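Local coordinates for protein thiamine phosphate pyrophosphorylase (Bacteroides thetaiotaomicron VPI-5482, PDB 3CEU) that probably makes thiamine phosphate by joining the pyrimidine and thiazole halves of the vitamin, a step on the pathway to thiamine diphosphate, at residues Phe63-Leu76 and Glu83-Cys95. Residues are numbered along the deposited sequence; the frame is centred on the assembly and turned at random.
Sequences FYLKEEFNLMGIHL and EPHDYAGHVSCSC
The carbonyl oxygen of His90 is gripped by two donors: Ile74 N reaches it at 2.8 Å, nearly in line with the C=O, and the hydroxyl of Tyr87 donates to the same His90 O at 2.7 Å from above the carbonyl plane. That hydroxyl also lies close to Gly73 CA, where a side chain would collide with His90 O, and glycine therefore suits the spot. The Tyr87 ring lies between Ile74 and Lys66: Ile74 CD1 sits over one face, 4.1 Å from the Tyr87 centroid, while the aliphatic part of Lys66 lines the edge. Losing the ring and hydroxyl to an alanine here would probably leave a gap beside Ile74 and Lys66 and take one of the two donors from His90 O. Strands 73-75 and 90-95 are parallel neighbours, the fourth and fifth of the closed eight-stranded TIM barrel, and Ser92 extends their pairing by giving its N-H to Ile74 O and accepting from Leu76 N at its own O. On the face shared by His75 and Ser92, the His75 ring swings across the neighbouring strand because CG stands anti to the backbone N (chi1 -166°). Its NE2 meets Ser94 OG at 3.1 Å in the ring plane, a bond that would help to hold the ring's rotation; the approach of ND1 to Ser92 OG is too close and doubtful. His60 stacks on this imidazole. Branched Ile74 and Val91 share the other face, and Leu76 CG lies 3.9 Å from Val91 CG2. Selenomethionine Met72 lays its CE over the His90 ring, 3.5 Å from the centroid.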
# COMPACT_ATOMS: atom_id res chain seq x y z
N PHE A 63 -3.92 -14.73 6.96
CA PHE A 63 -4.81 -14.65 5.83
C PHE A 63 -6.25 -15.03 6.16
O PHE A 63 -7.18 -14.65 5.45
CB PHE A 63 -4.26 -15.52 4.69
CG PHE A 63 -2.97 -14.98 4.08
CD1 PHE A 63 -2.11 -15.83 3.39
CD2 PHE A 63 -2.64 -13.63 4.16
CE1 PHE A 63 -0.95 -15.35 2.78
CE2 PHE A 63 -1.49 -13.14 3.55
CZ PHE A 63 -0.64 -14.00 2.86
N TYR A 64 -6.46 -15.76 7.25
CA TYR A 64 -7.82 -16.16 7.60
C TYR A 64 -8.66 -14.92 7.92
O TYR A 64 -9.89 -14.96 7.83
CB TYR A 64 -7.82 -17.10 8.80
CG TYR A 64 -7.77 -16.38 10.13
CD1 TYR A 64 -6.57 -15.91 10.65
CD2 TYR A 64 -8.94 -16.16 10.85
CE1 TYR A 64 -6.54 -15.22 11.87
CE2 TYR A 64 -8.92 -15.48 12.06
CZ TYR A 64 -7.72 -15.01 12.56
OH TYR A 64 -7.72 -14.34 13.75
N LEU A 65 -8.00 -13.83 8.30
CA LEU A 65 -8.70 -12.58 8.62
C LEU A 65 -9.40 -12.02 7.40
O LEU A 65 -10.32 -11.21 7.52
CB LEU A 65 -7.72 -11.54 9.15
CG LEU A 65 -7.06 -11.86 10.49
CD1 LEU A 65 -5.94 -10.85 10.75
CD2 LEU A 65 -8.09 -11.83 11.61
N LYS A 66 -8.96 -12.44 6.22
CA LYS A 66 -9.54 -11.96 4.98
C LYS A 66 -11.05 -12.18 4.93
O LYS A 66 -11.80 -11.24 4.65
CB LYS A 66 -8.86 -12.64 3.79
CG LYS A 66 -9.16 -12.00 2.43
CD LYS A 66 -10.50 -12.44 1.85
CE LYS A 66 -10.65 -11.93 0.41
NZ LYS A 66 -11.97 -12.28 -0.20
N GLU A 67 -11.49 -13.40 5.20
CA GLU A 67 -12.93 -13.73 5.19
C GLU A 67 -13.56 -13.43 6.54
O GLU A 67 -14.76 -13.14 6.64
CB GLU A 67 -13.14 -15.22 4.86
CG GLU A 67 -12.53 -15.69 3.55
CD GLU A 67 -13.23 -15.12 2.33
OE1 GLU A 67 -12.90 -15.54 1.20
OE2 GLU A 67 -14.11 -14.25 2.49
N GLU A 68 -12.75 -13.50 7.58
CA GLU A 68 -13.22 -13.23 8.93
C GLU A 68 -13.75 -11.78 9.06
O GLU A 68 -14.86 -11.57 9.56
CB GLU A 68 -12.08 -13.46 9.93
CG GLU A 68 -12.52 -13.49 11.37
CD GLU A 68 -13.34 -14.71 11.71
OE1 GLU A 68 -13.66 -14.89 12.90
OE2 GLU A 68 -13.66 -15.49 10.79
N PHE A 69 -12.98 -10.80 8.59
CA PHE A 69 -13.37 -9.40 8.68
C PHE A 69 -13.78 -8.74 7.37
O PHE A 69 -13.89 -7.51 7.29
CB PHE A 69 -12.25 -8.58 9.31
CG PHE A 69 -12.05 -8.88 10.76
CD1 PHE A 69 -11.35 -10.02 11.15
CD2 PHE A 69 -12.60 -8.05 11.73
CE1 PHE A 69 -11.21 -10.34 12.51
CE2 PHE A 69 -12.47 -8.35 13.09
CZ PHE A 69 -11.77 -9.50 13.48
N ASN A 70 -14.03 -9.57 6.36
CA ASN A 70 -14.44 -9.13 5.03
C ASN A 70 -13.42 -8.19 4.39
O ASN A 70 -13.78 -7.18 3.77
CB ASN A 70 -15.81 -8.45 5.08
CG ASN A 70 -16.37 -8.21 3.69
OD1 ASN A 70 -16.46 -9.14 2.88
ND2 ASN A 70 -16.76 -6.97 3.41
N LEU A 71 -12.14 -8.52 4.56
CA LEU A 71 -11.07 -7.72 3.99
C LEU A 71 -11.11 -7.83 2.47
O LEU A 71 -11.81 -8.67 1.91
CB LEU A 71 -9.71 -8.20 4.51
CG LEU A 71 -9.54 -8.30 6.03
CD1 LEU A 71 -8.13 -8.78 6.33
CD2 LEU A 71 -9.79 -6.95 6.68
N MSE A 72 -10.36 -6.96 1.82
CA MSE A 72 -10.29 -6.93 0.36
C MSE A 72 -9.61 -8.18 -0.20
O MSE A 72 -10.13 -8.81 -1.12
CB MSE A 72 -9.54 -5.68 -0.08
CG MSE A 72 -9.53 -5.45 -1.58
SE MSE A 72 -8.82 -3.70 -2.08
CE MSE A 72 -7.18 -4.26 -2.95
N GLY A 73 -8.45 -8.51 0.36
CA GLY A 73 -7.70 -9.67 -0.09
C GLY A 73 -6.39 -9.84 0.68
O GLY A 73 -6.23 -9.31 1.78
N ILE A 74 -5.44 -10.57 0.09
CA ILE A 74 -4.17 -10.83 0.74
C ILE A 74 -2.97 -10.46 -0.13
O ILE A 74 -3.06 -10.38 -1.36
CB ILE A 74 -4.06 -12.30 1.11
CG1 ILE A 74 -4.04 -13.15 -0.17
CG2 ILE A 74 -5.23 -12.71 1.99
CD1 ILE A 74 -3.71 -14.60 0.05
N HIS A 75 -1.83 -10.25 0.53
CA HIS A 75 -0.59 -9.91 -0.17
C HIS A 75 0.43 -10.96 0.22
O HIS A 75 0.91 -10.98 1.35
CB HIS A 75 -0.08 -8.54 0.27
CG HIS A 75 0.98 -7.99 -0.62
ND1 HIS A 75 0.72 -7.52 -1.89
CD2 HIS A 75 2.32 -7.83 -0.44
CE1 HIS A 75 1.83 -7.09 -2.44
NE2 HIS A 75 2.82 -7.26 -1.58
N LEU A 76 0.77 -11.84 -0.71
CA LEU A 76 1.74 -12.88 -0.42
C LEU A 76 3.11 -12.28 -0.14
O LEU A 76 3.50 -11.30 -0.75
CB LEU A 76 1.82 -13.86 -1.60
CG LEU A 76 0.46 -14.36 -2.06
CD1 LEU A 76 0.63 -15.27 -3.26
CD2 LEU A 76 -0.24 -15.08 -0.92
N GLU A 83 -1.36 -18.48 -0.59
CA GLU A 83 -2.73 -18.23 -0.21
C GLU A 83 -3.30 -19.46 0.48
O GLU A 83 -2.75 -20.55 0.37
CB GLU A 83 -3.57 -17.87 -1.45
CG GLU A 83 -3.50 -18.89 -2.58
CD GLU A 83 -4.03 -18.34 -3.90
OE1 GLU A 83 -4.02 -19.09 -4.90
OE2 GLU A 83 -4.45 -17.16 -3.94
N PRO A 84 -4.37 -19.29 1.25
CA PRO A 84 -4.96 -20.44 1.94
C PRO A 84 -5.53 -21.43 0.93
O PRO A 84 -5.90 -21.04 -0.19
CB PRO A 84 -6.03 -19.80 2.83
CG PRO A 84 -6.39 -18.55 2.09
CD PRO A 84 -5.05 -18.04 1.63
N HIS A 85 -5.59 -22.70 1.33
CA HIS A 85 -6.07 -23.81 0.50
C HIS A 85 -6.91 -23.38 -0.70
O HIS A 85 -6.39 -23.24 -1.81
CB HIS A 85 -6.87 -24.82 1.33
CG HIS A 85 -6.07 -26.00 1.79
ND1 HIS A 85 -6.63 -27.06 2.48
CD2 HIS A 85 -4.75 -26.30 1.66
CE1 HIS A 85 -5.70 -27.95 2.76
NE2 HIS A 85 -4.55 -27.52 2.27
N ASP A 86 -8.20 -23.16 -0.49
CA ASP A 86 -9.04 -22.76 -1.61
C ASP A 86 -9.46 -21.30 -1.56
O ASP A 86 -10.64 -20.97 -1.69
CB ASP A 86 -10.26 -23.67 -1.67
CG ASP A 86 -9.96 -24.97 -2.38
OD1 ASP A 86 -9.74 -24.91 -3.61
OD2 ASP A 86 -9.93 -26.02 -1.71
N TYR A 87 -8.47 -20.44 -1.38
CA TYR A 87 -8.69 -19.00 -1.31
C TYR A 87 -9.36 -18.47 -2.56
O TYR A 87 -9.09 -18.92 -3.67
CB TYR A 87 -7.35 -18.27 -1.15
CG TYR A 87 -7.49 -16.77 -1.12
CD1 TYR A 87 -8.04 -16.12 -0.01
CD2 TYR A 87 -7.07 -15.99 -2.20
CE1 TYR A 87 -8.17 -14.73 0.02
CE2 TYR A 87 -7.19 -14.60 -2.18
CZ TYR A 87 -7.74 -13.98 -1.07
OH TYR A 87 -7.88 -12.61 -1.05
N ALA A 88 -10.23 -17.49 -2.38
CA ALA A 88 -10.94 -16.87 -3.48
C ALA A 88 -11.07 -15.40 -3.16
O ALA A 88 -11.83 -15.02 -2.28
CB ALA A 88 -12.32 -17.50 -3.64
N GLY A 89 -10.30 -14.57 -3.85
CA GLY A 89 -10.36 -13.15 -3.59
C GLY A 89 -9.16 -12.42 -4.15
O GLY A 89 -8.36 -12.98 -4.90
N HIS A 90 -9.03 -11.15 -3.77
CA HIS A 90 -7.94 -10.31 -4.24
C HIS A 90 -6.59 -10.79 -3.70
O HIS A 90 -6.40 -10.92 -2.49
CB HIS A 90 -8.20 -8.86 -3.81
CG HIS A 90 -7.24 -7.87 -4.38
ND1 HIS A 90 -5.94 -7.75 -3.94
CD2 HIS A 90 -7.38 -6.98 -5.39
CE1 HIS A 90 -5.32 -6.82 -4.65
NE2 HIS A 90 -6.17 -6.33 -5.53
N VAL A 91 -5.67 -11.08 -4.60
CA VAL A 91 -4.36 -11.53 -4.19
C VAL A 91 -3.36 -10.59 -4.84
O VAL A 91 -3.61 -10.10 -5.94
CB VAL A 91 -4.09 -12.98 -4.64
CG1 VAL A 91 -4.14 -13.06 -6.15
CG2 VAL A 91 -2.74 -13.45 -4.12
N SER A 92 -2.25 -10.34 -4.16
CA SER A 92 -1.21 -9.45 -4.68
C SER A 92 0.13 -9.84 -4.09
O SER A 92 0.18 -10.54 -3.07
CB SER A 92 -1.51 -8.01 -4.29
OG SER A 92 -1.42 -7.84 -2.89
N CYS A 93 1.21 -9.38 -4.71
CA CYS A 93 2.57 -9.68 -4.25
C CYS A 93 3.56 -8.61 -4.71
O CYS A 93 3.22 -7.72 -5.49
CB CYS A 93 3.05 -11.02 -4.80
SG CYS A 93 3.50 -10.96 -6.54
N SER A 94 4.79 -8.72 -4.24
CA SER A 94 5.84 -7.77 -4.59
C SER A 94 6.83 -8.34 -5.60
O SER A 94 7.15 -9.53 -5.57
CB SER A 94 6.60 -7.34 -3.33
OG SER A 94 5.75 -6.69 -2.41
N CYS A 95 7.30 -7.48 -6.49
CA CYS A 95 8.29 -7.90 -7.47
C CYS A 95 9.45 -6.92 -7.32
O CYS A 95 9.25 -5.79 -6.86
CB CYS A 95 7.69 -7.84 -8.88
SG CYS A 95 6.28 -8.97 -9.16
O HOH W 1 5.72 -10.60 -2.49